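Long-range contacts in hypothetical leucine rich repeat protein (Pseudoflavonifractor capillosus, PDB 4OJU), which is of unknown function but, as the BspA-type leucine-rich repeat part of a longer SLH-domain protein, probably binds other proteins and binds magnesium ions: residues A[87-92]-A[108-114]; A[2-6]-A[17-21]; A[97-103]-A[120-126]; A[37-43]-A[68-74]. All blocks are in the same frame, centred on the assembly; numbering follows the deposited sequence.

Contact 1 of 4, residues A[87-92]-A[108-114]. With MG (magnesium ion), chain H.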
loop_
_atom_site.group_PDB
_atom_site.type_symbol
_atom_site.label_atom_id
_atom_site.label_comp_id
_atom_site.label_asym_id
_atom_site.label_seq_id
_atom_site.Cartn_x
_atom_site.Cartn_y
_atom_site.Cartn_z
ATOM N N TYR A 87 -6.082 11.411 -7.535
ATOM C CA TYR A 87 -6.595 10.781 -8.757
ATOM C C TYR A 87 -6.189 11.555 -10.018
ATOM O O TYR A 87 -6.893 11.507 -11.029
ATOM C CB TYR A 87 -8.129 10.559 -8.684
ATOM C CG TYR A 87 -8.542 9.887 -7.392
ATOM C CD1 TYR A 87 -8.273 8.539 -7.167
ATOM C CD2 TYR A 87 -9.150 10.610 -6.372
ATOM C CE1 TYR A 87 -8.586 7.931 -5.950
ATOM C CE2 TYR A 87 -9.491 10.006 -5.161
ATOM C CZ TYR A 87 -9.190 8.671 -4.947
ATOM O OH TYR A 87 -9.527 8.074 -3.759
ATOM N N CYS A 88 -5.016 12.204 -9.970
ATOM C CA CYS A 88 -4.441 12.936 -11.115
ATOM C C CYS A 88 -3.513 11.971 -11.825
ATOM O O CYS A 88 -2.329 11.883 -11.525
ATOM C CB CYS A 88 -3.733 14.209 -10.667
ATOM S SG CYS A 88 -4.864 15.505 -10.108
ATOM N N ASN A 89 -4.082 11.215 -12.745
ATOM C CA ASN A 89 -3.366 10.118 -13.350
ATOM C C ASN A 89 -2.327 10.501 -14.378
ATOM O O ASN A 89 -1.547 9.628 -14.756
ATOM C CB ASN A 89 -4.319 9.056 -13.864
ATOM C CG ASN A 89 -4.724 8.119 -12.733
ATOM O OD1 ASN A 89 -4.017 7.943 -11.693
ATOM N ND2 ASN A 89 -5.887 7.519 -12.895
ATOM N N SER A 90 -2.197 11.791 -14.720
ATOM C CA SER A 90 -1.124 12.201 -15.629
ATOM C C SER A 90 -0.076 13.014 -14.877
ATOM O O SER A 90 0.903 13.427 -15.472
ATOM C CB SER A 90 -1.671 13.006 -16.803
ATOM O OG SER A 90 -2.609 12.230 -17.519
ATOM N N LEU A 91 -0.257 13.224 -13.577
ATOM C CA LEU A 91 0.649 14.058 -12.789
ATOM C C LEU A 91 1.967 13.331 -12.525
ATOM O O LEU A 91 1.982 12.308 -11.835
ATOM C CB LEU A 91 -0.029 14.510 -11.480
ATOM C CG LEU A 91 0.772 15.433 -10.545
ATOM C CD1 LEU A 91 1.225 16.726 -11.251
ATOM C CD2 LEU A 91 -0.028 15.767 -9.304
ATOM N N SER A 92 3.076 13.857 -13.081
ATOM C CA SER A 92 4.372 13.212 -12.871
ATOM C C SER A 92 5.412 14.155 -12.273
ATOM O O SER A 92 6.453 13.689 -11.818
ATOM C CB SER A 92 4.902 12.645 -14.185
ATOM O OG SER A 92 5.063 13.668 -15.153
ATOM N N PHE A 108 -1.663 13.509 -2.440
ATOM C CA PHE A 108 -1.170 13.015 -3.734
ATOM C C PHE A 108 -1.579 11.552 -3.876
ATOM O O PHE A 108 -0.798 10.719 -4.344
ATOM C CB PHE A 108 0.371 13.194 -3.839
ATOM C CG PHE A 108 0.784 14.645 -3.854
ATOM C CD1 PHE A 108 0.753 15.379 -5.035
ATOM C CD2 PHE A 108 1.156 15.291 -2.679
ATOM C CE1 PHE A 108 1.118 16.729 -5.045
ATOM C CE2 PHE A 108 1.504 16.649 -2.688
ATOM C CZ PHE A 108 1.455 17.361 -3.866
ATOM N N ALA A 109 -2.801 11.228 -3.449
ATOM C CA ALA A 109 -3.283 9.848 -3.465
ATOM C C ALA A 109 -3.698 9.370 -4.845
ATOM O O ALA A 109 -4.246 10.139 -5.637
ATOM C CB ALA A 109 -4.454 9.687 -2.507
ATOM N N SER A 110 -3.461 8.077 -5.122
ATOM C CA SER A 110 -3.835 7.428 -6.390
ATOM C C SER A 110 -3.412 8.256 -7.648
ATOM O O SER A 110 -4.222 8.480 -8.560
ATOM C CB SER A 110 -5.345 7.165 -6.397
ATOM O OG SER A 110 -5.795 6.437 -7.527
ATOM N N CYS A 111 -2.154 8.739 -7.652
ATOM C CA CYS A 111 -1.500 9.465 -8.753
ATOM C C CYS A 111 -0.526 8.472 -9.337
ATOM O O CYS A 111 0.636 8.421 -8.934
ATOM C CB CYS A 111 -0.791 10.723 -8.239
ATOM S SG CYS A 111 -1.912 12.040 -7.728
ATOM N N ASP A 112 -1.000 7.661 -10.253
ATOM C CA ASP A 112 -0.251 6.509 -10.743
ATOM C C ASP A 112 0.941 6.842 -11.637
ATOM O O ASP A 112 1.787 5.970 -11.801
ATOM C CB ASP A 112 -1.204 5.513 -11.421
ATOM C CG ASP A 112 -2.282 4.974 -10.482
ATOM O OD1 ASP A 112 -2.090 5.046 -9.229
ATOM O OD2 ASP A 112 -3.277 4.418 -10.987
ATOM N N ALA A 113 1.056 8.084 -12.144
ATOM C CA ALA A 113 2.219 8.471 -12.952
ATOM C C ALA A 113 3.279 9.187 -12.076
ATOM O O ALA A 113 4.334 9.563 -12.582
ATOM C CB ALA A 113 1.783 9.370 -14.102
ATOM N N LEU A 114 2.995 9.380 -10.784
ATOM C CA LEU A 114 3.920 10.067 -9.866
ATOM C C LEU A 114 4.941 9.066 -9.318
ATOM O O LEU A 114 4.579 8.165 -8.552
ATOM C CB LEU A 114 3.132 10.771 -8.752
ATOM C CG LEU A 114 3.931 11.756 -7.840
ATOM C CD1 LEU A 114 4.606 12.891 -8.639
ATOM C CD2 LEU A 114 3.033 12.336 -6.772
HETATM MG MG MG H . -5.029 3.400 -10.086
HETATM O O HOH W 1 -0.008 10.641 -11.486
HETATM O O HOH W 2 -6.161 4.879 -10.902
HETATM O O HOH W 3 -4.643 4.158 -8.196
HETATM O O HOH W 4 -5.498 2.363 -12.036
HETATM O O HOH W 5 -4.057 1.519 -9.566
#
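D112 and N89 meet where two type I turns, C88 to L91 and C111 to L114, are laid one over the other in successive coils of the repeat. Starting at the root of the aspartate, D112 CB rests 3.7 Å from N89 OD1. CG stands beside its own backbone N (chi1 -60°), which turns the carboxylate out to the magnesium ion. D112's own backbone N-H makes a weak but nearly straight bond to N89 OD1, 3.4 Å from D112 N. At the tip the two oxygens part: OD1 accepts a hydrogen bond from water 3, while OD2 binds the magnesium ion at 2.2 Å. Four waters and E105 OE2 of the second subunit complete the shell. S110 OG lies 2.6 Å from water 3, which makes this serine a second-shell residue.

Y87 N donates to A109 O (2.9 Å, 167° at the hydrogen). One water donates to C88 O and L91 O and accepts from A113 N, tying the two turns together. A113 suits its place, its small methyl CB 3.4 Å from N89 O. The C88 and C111 side chains meet by apolar packing, C88 CB against C111 SG. Hard carboxylate and water oxygens suit magnesium, and by drawing D112 and E105 of the second subunit onto one cation the site probably offsets their charges and helps bind the two chains.

Contact 2 of 4, residues A[2-6]-A[17-21]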
loop_
_atom_site.group_PDB
_atom_site.type_symbol
_atom_site.label_atom_id
_atom_site.label_comp_id
_atom_site.label_asym_id
_atom_site.label_seq_id
_atom_site.Cartn_x
_atom_site.Cartn_y
_atom_site.Cartn_z
ATOM N N ALA A 2 -11.512 28.963 11.208
ATOM C CA ALA A 2 -11.099 30.033 12.123
ATOM C C ALA A 2 -11.348 31.449 11.519
ATOM O O ALA A 2 -11.214 32.456 12.224
ATOM C CB ALA A 2 -9.630 29.861 12.499
ATOM N N SER A 3 -11.731 31.515 10.228
ATOM C CA SER A 3 -12.027 32.777 9.536
ATOM C C SER A 3 -13.315 32.632 8.690
ATOM O O SER A 3 -14.005 31.621 8.800
ATOM C CB SER A 3 -10.833 33.201 8.676
ATOM O OG SER A 3 -10.970 34.523 8.180
ATOM N N VAL A 4 -13.634 33.649 7.866
ATOM C CA VAL A 4 -14.800 33.725 6.971
ATOM C C VAL A 4 -14.298 34.206 5.596
ATOM O O VAL A 4 -13.311 34.941 5.548
ATOM C CB VAL A 4 -15.884 34.658 7.611
ATOM C CG1 VAL A 4 -16.759 35.371 6.585
ATOM C CG2 VAL A 4 -16.741 33.879 8.596
ATOM N N VAL A 5 -14.932 33.751 4.493
ATOM C CA VAL A 5 -14.568 34.167 3.133
ATOM C C VAL A 5 -14.975 35.640 2.920
ATOM O O VAL A 5 -16.131 35.995 3.117
ATOM C CB VAL A 5 -15.172 33.255 2.025
ATOM C CG1 VAL A 5 -14.830 33.793 0.629
ATOM C CG2 VAL A 5 -14.705 31.806 2.167
ATOM N N GLU A 6 -14.017 36.486 2.523
ATOM C CA GLU A 6 -14.288 37.890 2.199
ATOM C C GLU A 6 -14.725 37.992 0.752
ATOM O O GLU A 6 -15.697 38.670 0.475
ATOM C CB GLU A 6 -13.069 38.777 2.448
ATOM C CG GLU A 6 -13.355 40.250 2.182
ATOM C CD GLU A 6 -12.173 41.177 2.396
ATOM O OE1 GLU A 6 -11.028 40.751 2.120
ATOM O OE2 GLU A 6 -12.395 42.342 2.799
ATOM N N GLU A 17 -10.463 31.627 -2.711
ATOM C CA GLU A 17 -11.267 32.253 -1.678
ATOM C C GLU A 17 -10.314 33.072 -0.841
ATOM O O GLU A 17 -9.276 32.549 -0.400
ATOM C CB GLU A 17 -12.033 31.236 -0.838
ATOM C CG GLU A 17 -13.262 30.724 -1.559
ATOM C CD GLU A 17 -14.044 29.661 -0.825
ATOM O OE1 GLU A 17 -13.502 29.078 0.141
ATOM O OE2 GLU A 17 -15.192 29.386 -1.236
ATOM N N ILE A 18 -10.594 34.362 -0.713
ATOM C CA ILE A 18 -9.798 35.278 0.099
ATOM C C ILE A 18 -10.520 35.378 1.430
ATOM O O ILE A 18 -11.695 35.743 1.447
ATOM C CB ILE A 18 -9.611 36.660 -0.603
ATOM C CG1 ILE A 18 -8.797 36.494 -1.907
ATOM C CG2 ILE A 18 -8.965 37.685 0.333
ATOM C CD1 ILE A 18 -8.966 37.678 -2.875
ATOM N N TRP A 19 -9.806 35.074 2.525
ATOM C CA TRP A 19 -10.315 35.057 3.894
ATOM C C TRP A 19 -10.101 36.384 4.582
ATOM O O TRP A 19 -9.190 37.114 4.212
ATOM C CB TRP A 19 -9.579 33.954 4.664
ATOM C CG TRP A 19 -9.744 32.614 4.033
ATOM C CD1 TRP A 19 -8.903 32.007 3.147
ATOM C CD2 TRP A 19 -10.840 31.725 4.225
ATOM N NE1 TRP A 19 -9.428 30.801 2.757
ATOM C CE2 TRP A 19 -10.622 30.605 3.398
ATOM C CE3 TRP A 19 -11.989 31.759 5.027
ATOM C CZ2 TRP A 19 -11.502 29.518 3.363
ATOM C CZ3 TRP A 19 -12.850 30.664 5.014
ATOM C CH2 TRP A 19 -12.609 29.565 4.180
ATOM N N PHE A 20 -10.899 36.693 5.619
ATOM C CA PHE A 20 -10.725 37.908 6.390
ATOM C C PHE A 20 -9.366 37.934 7.158
ATOM O O PHE A 20 -8.928 39.017 7.531
ATOM C CB PHE A 20 -11.905 38.123 7.334
ATOM C CG PHE A 20 -13.079 38.771 6.629
ATOM C CD1 PHE A 20 -13.045 40.115 6.276
ATOM C CD2 PHE A 20 -14.209 38.030 6.297
ATOM C CE1 PHE A 20 -14.126 40.707 5.616
ATOM C CE2 PHE A 20 -15.291 38.624 5.638
ATOM C CZ PHE A 20 -15.238 39.953 5.295
ATOM N N ASP A 21 -8.654 36.789 7.305
ATOM C CA ASP A 21 -7.312 36.798 7.920
ATOM C C ASP A 21 -6.220 37.293 6.916
ATOM O O ASP A 21 -5.045 37.301 7.267
ATOM C CB ASP A 21 -6.944 35.427 8.514
ATOM C CG ASP A 21 -6.617 34.300 7.558
ATOM O OD1 ASP A 21 -6.775 34.486 6.338
ATOM O OD2 ASP A 21 -6.217 33.227 8.030
HETATM O O HOH W 6 -8.989 39.847 3.659
#
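E6 N gives its hydrogen to I18 O at 2.7 Å, in the carbonyl plane, and F20 N reaches V4 O at 3.0 Å, almost straight in front of that oxygen (C=O...N angle 176°). Between these bonds V5 and W19 form an antiparallel non-hydrogen-bonded pair. A water bridges the strands, donating to both E6 OE1 and W19 O.

Two CH-pi contacts carry the packing. V5 CG2 stands over the six-membered ring of W19, 3.8 Å from its centroid and displaced toward the rim, and E17 CB lies above the same face. V5 CG2 also touches E17 OE1, and V5 CG1 lies along E17 CB and CG. W19 NE1 is held by T25 OG1 of the next strand, which fixes how the indole is turned. On F20 the fit is more central: E6 CB sits 3.7 Å from the centroid, only 9° off the ring normal. With CG opposite the backbone N (chi1 -177°) and the chain extended beyond it, E6 lays its CG 3.5 Å from F20 CE1 and carries its charged end past the ring toward the water. V4 CG1 meets F20 at the ring edge, in its plane, 3.7 Å from CE2.

A glutamate suits this surface, packing by its methylenes while its carboxylate stays wet. The arrangement is the open end of a beta hairpin, strands 5-11 and 14-19, which strand 24-29 extends into a larger sheet.

Contact 3 of 4, residues A[97-103]-A[120-126]; sequences SENLIYI and PASVEKM
Y102 with K125 and I103 with M126 form a short parallel ladder, into which segments 97-103 and 120-126 run side by side. I103 N donates to K125 O in the ladder, and I101 O accepts from E124 N at 2.8 Å and weakly from K125 N.

The serine hydroxyl of the turn is gripped twice. S122 OG accepts from N99 N at 2.9 Å. S122 OG also donates to L100 O at 2.6 Å, reaching that oxygen 23° out of the carbonyl plane. Its chi1 of 59° sets OG between the backbone N and the carbonyl carbon, turned to the neighbouring coil. An alanine in place of S122 would remove OG, and N99 N and L100 O would probably each lose a partner. In the conformer given, one of two, E98 bends at chi2 and its carboxylate straddles the turn that starts at P120, OE1 taking A121 N and OE2 taking S122 N, each on the syn side; this grip is therefore tentative.

Inside, L100 CD2 lies alongside V123 CG2 at 3.8 Å, and I103 CD1 packs on CG of M126, a selenomethionine. Outside, I101 CG2 lies against E124 CD, 3.7 Å away, and a water joins Y102 OH to E124 OE1. K125 CB touches the edge of the Y102 ring at 3.9 Å from CD1. K125 and M126 pair further with an antiparallel strand of the third subunit. Stacked parallel rungs of this kind, with an apolar interior, are those of a leucine-rich repeat solenoid.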
loop_
_atom_site.group_PDB
_atom_site.type_symbol
_atom_site.label_atom_id
_atom_site.label_comp_id
_atom_site.label_asym_id
_atom_site.label_seq_id
_atom_site.Cartn_x
_atom_site.Cartn_y
_atom_site.Cartn_z
ATOM N N SER A 97 7.872 24.021 -2.758
ATOM C CA SER A 97 8.789 25.093 -2.451
ATOM C C SER A 97 9.017 25.194 -0.966
ATOM O O SER A 97 8.164 24.820 -0.164
ATOM C CB SER A 97 8.247 26.418 -2.993
ATOM O OG SER A 97 8.147 26.424 -4.410
ATOM N N GLU A 98 10.166 25.740 -0.604
ATOM C CA GLU A 98 10.510 25.994 0.790
ATOM C C GLU A 98 9.543 27.026 1.337
ATOM O O GLU A 98 9.324 28.048 0.687
ATOM C CB GLU A 98 11.971 26.446 0.925
ATOM C CG GLU A 98 12.974 25.335 0.628
ATOM C CD GLU A 98 13.071 24.195 1.627
ATOM O OE1 GLU A 98 13.763 23.189 1.318
ATOM O OE2 GLU A 98 12.496 24.330 2.737
ATOM N N ASN A 99 8.901 26.670 2.486
ATOM C CA ASN A 99 7.856 27.314 3.305
ATOM C C ASN A 99 6.675 26.358 3.559
ATOM O O ASN A 99 5.932 26.580 4.515
ATOM C CB ASN A 99 7.330 28.644 2.755
ATOM C CG ASN A 99 8.282 29.798 2.926
ATOM O OD1 ASN A 99 8.718 30.125 4.033
ATOM N ND2 ASN A 99 8.616 30.442 1.820
ATOM N N LEU A 100 6.493 25.300 2.724
ATOM C CA LEU A 100 5.443 24.321 2.950
ATOM C C LEU A 100 5.668 23.671 4.290
ATOM O O LEU A 100 6.801 23.288 4.556
ATOM C CB LEU A 100 5.471 23.274 1.845
ATOM C CG LEU A 100 4.403 22.198 1.884
ATOM C CD1 LEU A 100 2.968 22.805 1.638
ATOM C CD2 LEU A 100 4.727 21.124 0.825
ATOM N N ILE A 101 4.632 23.598 5.140
ATOM C CA ILE A 101 4.765 22.992 6.469
ATOM C C ILE A 101 4.007 21.667 6.553
ATOM O O ILE A 101 4.501 20.723 7.173
ATOM C CB ILE A 101 4.262 23.976 7.573
ATOM C CG1 ILE A 101 4.939 25.379 7.496
ATOM C CG2 ILE A 101 4.386 23.373 8.992
ATOM C CD1 ILE A 101 6.494 25.429 7.743
ATOM N N TYR A 102 2.786 21.629 5.992
ATOM C CA TYR A 102 1.895 20.485 6.104
ATOM C C TYR A 102 1.432 19.925 4.782
ATOM O O TYR A 102 1.034 20.666 3.897
ATOM C CB TYR A 102 0.629 20.893 6.877
ATOM C CG TYR A 102 0.902 21.444 8.247
ATOM C CD1 TYR A 102 1.359 20.620 9.270
ATOM C CD2 TYR A 102 0.707 22.795 8.528
ATOM C CE1 TYR A 102 1.630 21.127 10.538
ATOM C CE2 TYR A 102 0.931 23.306 9.807
ATOM C CZ TYR A 102 1.416 22.473 10.801
ATOM O OH TYR A 102 1.688 22.984 12.051
ATOM N N ILE A 103 1.415 18.604 4.681
ATOM C CA ILE A 103 0.851 17.875 3.551
ATOM C C ILE A 103 -0.230 17.009 4.157
ATOM O O ILE A 103 0.080 16.082 4.923
ATOM C CB ILE A 103 1.866 17.087 2.693
ATOM C CG1 ILE A 103 3.063 18.000 2.275
ATOM C CG2 ILE A 103 1.115 16.516 1.450
ATOM C CD1 ILE A 103 4.218 17.287 1.433
ATOM N N PRO A 120 10.382 19.602 0.704
ATOM C CA PRO A 120 11.177 20.732 1.204
ATOM C C PRO A 120 11.585 20.563 2.665
ATOM O O PRO A 120 10.879 19.893 3.437
ATOM C CB PRO A 120 10.211 21.909 1.066
ATOM C CG PRO A 120 9.270 21.492 0.005
ATOM C CD PRO A 120 9.047 20.050 0.260
ATOM N N ALA A 121 12.699 21.209 3.052
ATOM C CA ALA A 121 13.221 21.163 4.427
ATOM C C ALA A 121 12.208 21.751 5.452
ATOM O O ALA A 121 12.213 21.356 6.619
ATOM C CB ALA A 121 14.551 21.917 4.512
ATOM N N SER A 122 11.323 22.648 5.005
ATOM C CA SER A 122 10.337 23.305 5.871
ATOM C C SER A 122 9.173 22.360 6.297
ATOM O O SER A 122 8.478 22.641 7.267
ATOM C CB SER A 122 9.783 24.543 5.168
ATOM O OG SER A 122 9.178 24.164 3.939
ATOM N N VAL A 123 8.944 21.272 5.577
ATOM C CA VAL A 123 7.817 20.365 5.879
ATOM C C VAL A 123 8.038 19.751 7.248
ATOM O O VAL A 123 9.129 19.256 7.526
ATOM C CB VAL A 123 7.573 19.295 4.779
ATOM C CG1 VAL A 123 6.503 18.270 5.197
ATOM C CG2 VAL A 123 7.169 19.963 3.465
ATOM N N GLU A 124 7.019 19.837 8.113
ATOM C CA GLU A 124 7.104 19.319 9.479
ATOM C C GLU A 124 6.289 18.060 9.670
ATOM O O GLU A 124 6.611 17.250 10.542
ATOM C CB GLU A 124 6.582 20.394 10.452
ATOM C CG GLU A 124 7.531 21.572 10.546
ATOM C CD GLU A 124 7.052 22.713 11.412
ATOM O OE1 GLU A 124 6.188 22.481 12.289
ATOM O OE2 GLU A 124 7.524 23.851 11.195
ATOM N N LYS A 125 5.215 17.913 8.896
ATOM C CA LYS A 125 4.269 16.827 9.085
ATOM C C LYS A 125 3.588 16.448 7.776
ATOM O O LYS A 125 3.129 17.311 7.024
ATOM C CB LYS A 125 3.205 17.322 10.107
ATOM C CG LYS A 125 2.175 16.329 10.585
ATOM C CD LYS A 125 1.209 17.029 11.551
ATOM C CE LYS A 125 -0.078 16.273 11.750
ATOM N NZ LYS A 125 -1.080 17.090 12.482
HETATM N N MSE A 126 3.447 15.130 7.578
HETATM C CA MSE A 126 2.750 14.524 6.437
HETATM C C MSE A 126 1.782 13.466 6.921
HETATM O O MSE A 126 2.220 12.557 7.625
HETATM C CB MSE A 126 3.747 13.869 5.456
HETATM C CG MSE A 126 4.723 14.855 4.822
HETATM SE SE MSE A 126 5.781 13.933 3.461
HETATM C CE MSE A 126 6.455 12.374 4.419
HETATM O O HOH W 7 3.853 21.383 12.743
#

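Contact 4 of 4, residues A[37-43]-A[68-74]. With EDO (1,2-ethanediol), chain E.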
loop_
_atom_site.group_PDB
_atom_site.type_symbol
_atom_site.label_atom_id
_atom_site.label_comp_id
_atom_site.label_asym_id
_atom_site.label_seq_id
_atom_site.Cartn_x
_atom_site.Cartn_y
_atom_site.Cartn_z
ATOM N N THR A 37 -1.473 21.769 -19.467
ATOM C CA THR A 37 -1.619 20.778 -18.388
ATOM C C THR A 37 -0.580 21.022 -17.277
ATOM O O THR A 37 -0.524 20.251 -16.326
ATOM C CB THR A 37 -1.540 19.359 -18.947
ATOM O OG1 THR A 37 -0.240 19.161 -19.500
ATOM C CG2 THR A 37 -2.634 19.067 -19.976
ATOM N N TYR A 38 0.260 22.053 -17.397
ATOM C CA TYR A 38 1.185 22.401 -16.318
ATOM C C TYR A 38 0.516 23.491 -15.479
ATOM O O TYR A 38 0.175 24.549 -16.010
ATOM C CB TYR A 38 2.580 22.848 -16.820
ATOM C CG TYR A 38 3.581 22.885 -15.685
ATOM C CD1 TYR A 38 3.648 23.976 -14.821
ATOM C CD2 TYR A 38 4.378 21.782 -15.401
ATOM C CE1 TYR A 38 4.508 23.982 -13.727
ATOM C CE2 TYR A 38 5.232 21.770 -14.301
ATOM C CZ TYR A 38 5.299 22.877 -13.472
ATOM O OH TYR A 38 6.161 22.878 -12.403
ATOM N N ALA A 39 0.285 23.219 -14.196
ATOM C CA ALA A 39 -0.351 24.179 -13.288
ATOM C C ALA A 39 0.700 24.992 -12.555
ATOM O O ALA A 39 1.292 24.513 -11.588
ATOM C CB ALA A 39 -1.259 23.454 -12.302
ATOM N N ASP A 40 0.979 26.205 -13.054
ATOM C CA ASP A 40 1.940 27.113 -12.418
ATOM C C ASP A 40 1.099 27.977 -11.496
ATOM O O ASP A 40 0.536 28.972 -11.932
ATOM C CB ASP A 40 2.725 27.911 -13.484
ATOM C CG ASP A 40 3.930 28.687 -12.971
ATOM O OD1 ASP A 40 4.366 28.433 -11.816
ATOM O OD2 ASP A 40 4.450 29.531 -13.720
ATOM N N ILE A 41 0.894 27.523 -10.262
ATOM C CA ILE A 41 -0.010 28.175 -9.313
ATOM C C ILE A 41 0.520 29.549 -8.903
ATOM O O ILE A 41 1.663 29.633 -8.452
ATOM C CB ILE A 41 -0.274 27.272 -8.066
ATOM C CG1 ILE A 41 -0.937 25.932 -8.457
ATOM C CG2 ILE A 41 -1.087 28.024 -7.003
ATOM C CD1 ILE A 41 -0.957 24.841 -7.310
ATOM N N PRO A 42 -0.295 30.627 -9.014
ATOM C CA PRO A 42 0.208 31.959 -8.601
ATOM C C PRO A 42 0.430 32.030 -7.091
ATOM O O PRO A 42 -0.297 31.395 -6.321
ATOM C CB PRO A 42 -0.878 32.929 -9.060
ATOM C CG PRO A 42 -2.068 32.113 -9.343
ATOM C CD PRO A 42 -1.676 30.692 -9.537
ATOM N N ALA A 43 1.462 32.779 -6.683
ATOM C CA ALA A 43 1.810 32.981 -5.272
ATOM C C ALA A 43 0.872 33.993 -4.604
ATOM O O ALA A 43 0.816 34.071 -3.380
ATOM C CB ALA A 43 3.247 33.473 -5.166
ATOM N N ILE A 68 -3.813 17.453 -15.087
ATOM C CA ILE A 68 -2.506 18.099 -14.954
ATOM C C ILE A 68 -1.358 17.083 -15.063
ATOM O O ILE A 68 -1.474 15.952 -14.595
ATOM C CB ILE A 68 -2.385 18.957 -13.670
ATOM C CG1 ILE A 68 -2.545 18.122 -12.376
ATOM C CG2 ILE A 68 -3.363 20.152 -13.720
ATOM C CD1 ILE A 68 -2.017 18.876 -11.063
ATOM N N THR A 69 -0.274 17.497 -15.718
ATOM C CA THR A 69 0.931 16.682 -15.904
ATOM C C THR A 69 2.021 17.142 -14.946
ATOM O O THR A 69 2.929 16.384 -14.622
ATOM C CB THR A 69 1.413 16.743 -17.354
ATOM O OG1 THR A 69 1.533 18.116 -17.734
ATOM C CG2 THR A 69 0.484 15.994 -18.318
ATOM N N GLY A 70 1.936 18.387 -14.528
ATOM C CA GLY A 70 2.911 18.989 -13.630
ATOM C C GLY A 70 2.319 20.122 -12.830
ATOM O O GLY A 70 1.296 20.693 -13.213
ATOM N N VAL A 71 2.943 20.439 -11.704
ATOM C CA VAL A 71 2.473 21.513 -10.853
ATOM C C VAL A 71 3.631 22.156 -10.100
ATOM O O VAL A 71 4.510 21.457 -9.598
ATOM C CB VAL A 71 1.337 21.059 -9.869
ATOM C CG1 VAL A 71 1.801 19.966 -8.903
ATOM C CG2 VAL A 71 0.737 22.254 -9.097
ATOM N N THR A 72 3.599 23.499 -10.007
ATOM C CA THR A 72 4.476 24.266 -9.137
ATOM C C THR A 72 3.589 24.819 -8.039
ATOM O O THR A 72 2.641 25.545 -8.327
ATOM C CB THR A 72 5.246 25.355 -9.862
ATOM O OG1 THR A 72 6.140 24.734 -10.771
ATOM C CG2 THR A 72 6.057 26.217 -8.904
ATOM N N VAL A 73 3.860 24.427 -6.801
ATOM C CA VAL A 73 3.191 24.927 -5.608
ATOM C C VAL A 73 4.101 26.072 -5.121
ATOM O O VAL A 73 5.256 25.807 -4.793
ATOM C CB VAL A 73 2.974 23.804 -4.570
ATOM C CG1 VAL A 73 2.295 24.349 -3.321
ATOM C CG2 VAL A 73 2.167 22.654 -5.171
ATOM N N PRO A 74 3.668 27.344 -5.206
ATOM C CA PRO A 74 4.591 28.462 -4.920
ATOM C C PRO A 74 4.963 28.570 -3.450
ATOM O O PRO A 74 4.252 28.023 -2.605
ATOM C CB PRO A 74 3.813 29.683 -5.402
ATOM C CG PRO A 74 2.389 29.294 -5.191
ATOM C CD PRO A 74 2.341 27.843 -5.607
HETATM C C1 EDO E . 3.748 32.918 -11.454
HETATM O O1 EDO E . 3.968 31.673 -10.803
HETATM C C2 EDO E . 2.550 32.803 -12.411
HETATM O O2 EDO E . 1.513 32.092 -11.765
HETATM O O HOH W 8 7.244 27.090 -12.102
#
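Y38 lays its ring flat over the backbone of G70, and glycine suits the place, since a CB built onto G70 would lie 2.5 Å from Y38 CD2. The two belong to the parallel sheet of the leucine-rich repeat solenoid, in which strand 70-72 lies between 38-40 and 93-95; the axes of strands 38-40 and 70-72 run 6° apart.

G70 C lies 3.6 Å above the ring plane of Y38, toward the rim. The tyrosine gets there because CG is turned away from the backbone N (chi1 -167°), sending the ring across the strand so that OH reaches T72 OG1. That hydroxyl pair, in the ring plane, is modelled at 2.5 Å, very short and to be read with caution. A water links T72 OG1 with D40 OD1, and a 1,2-ethanediol, probably from the crystallisation liquor, touches D40 by weak bonds. Replacing Y38 by an alanine would probably uncover the G70 backbone and cost T72 OG1 its tyrosine partner.

At the other end T37 and T69 join through their hydroxyls, OG1 to OG1 at 2.7 Å, either one donating. Backbone bonds run between, A39 N to G70 O at 2.9 Å and T72 N to A39 O at 3.0 Å. The opposite face of the sheet is apolar: A39, a small residue, touches V71 CG2 and F63, and I41 sends CD1 to V71 CG2. P74, with no N-H to bury, closes the row, its CD 3.6 Å from I41 CB.

How the contacts relate
Contacts 1, 3 and 4 join neighbouring coils of one solenoid and touch one another, whereas contact 2, on the N-terminal hairpin, lies about 10 Å from contact 4 at the nearest atoms. S92 N of contact 1 probably bonds T69 O of contact 4 at 3.0 Å, and L91 CD1 packs on G70 CA. Contact 3 meets contact 4 where S97 OG reaches V73 O at 3.0 Å, and meets contact 1 where F108 packs against I103. Contact 1 supplies a magnesium ligand, D112; contact 3 approaches another bound magnesium, about 5 Å from the A121 side chain. Contacts 2 and 3 reach the same sheet, their centres 23 Å apart.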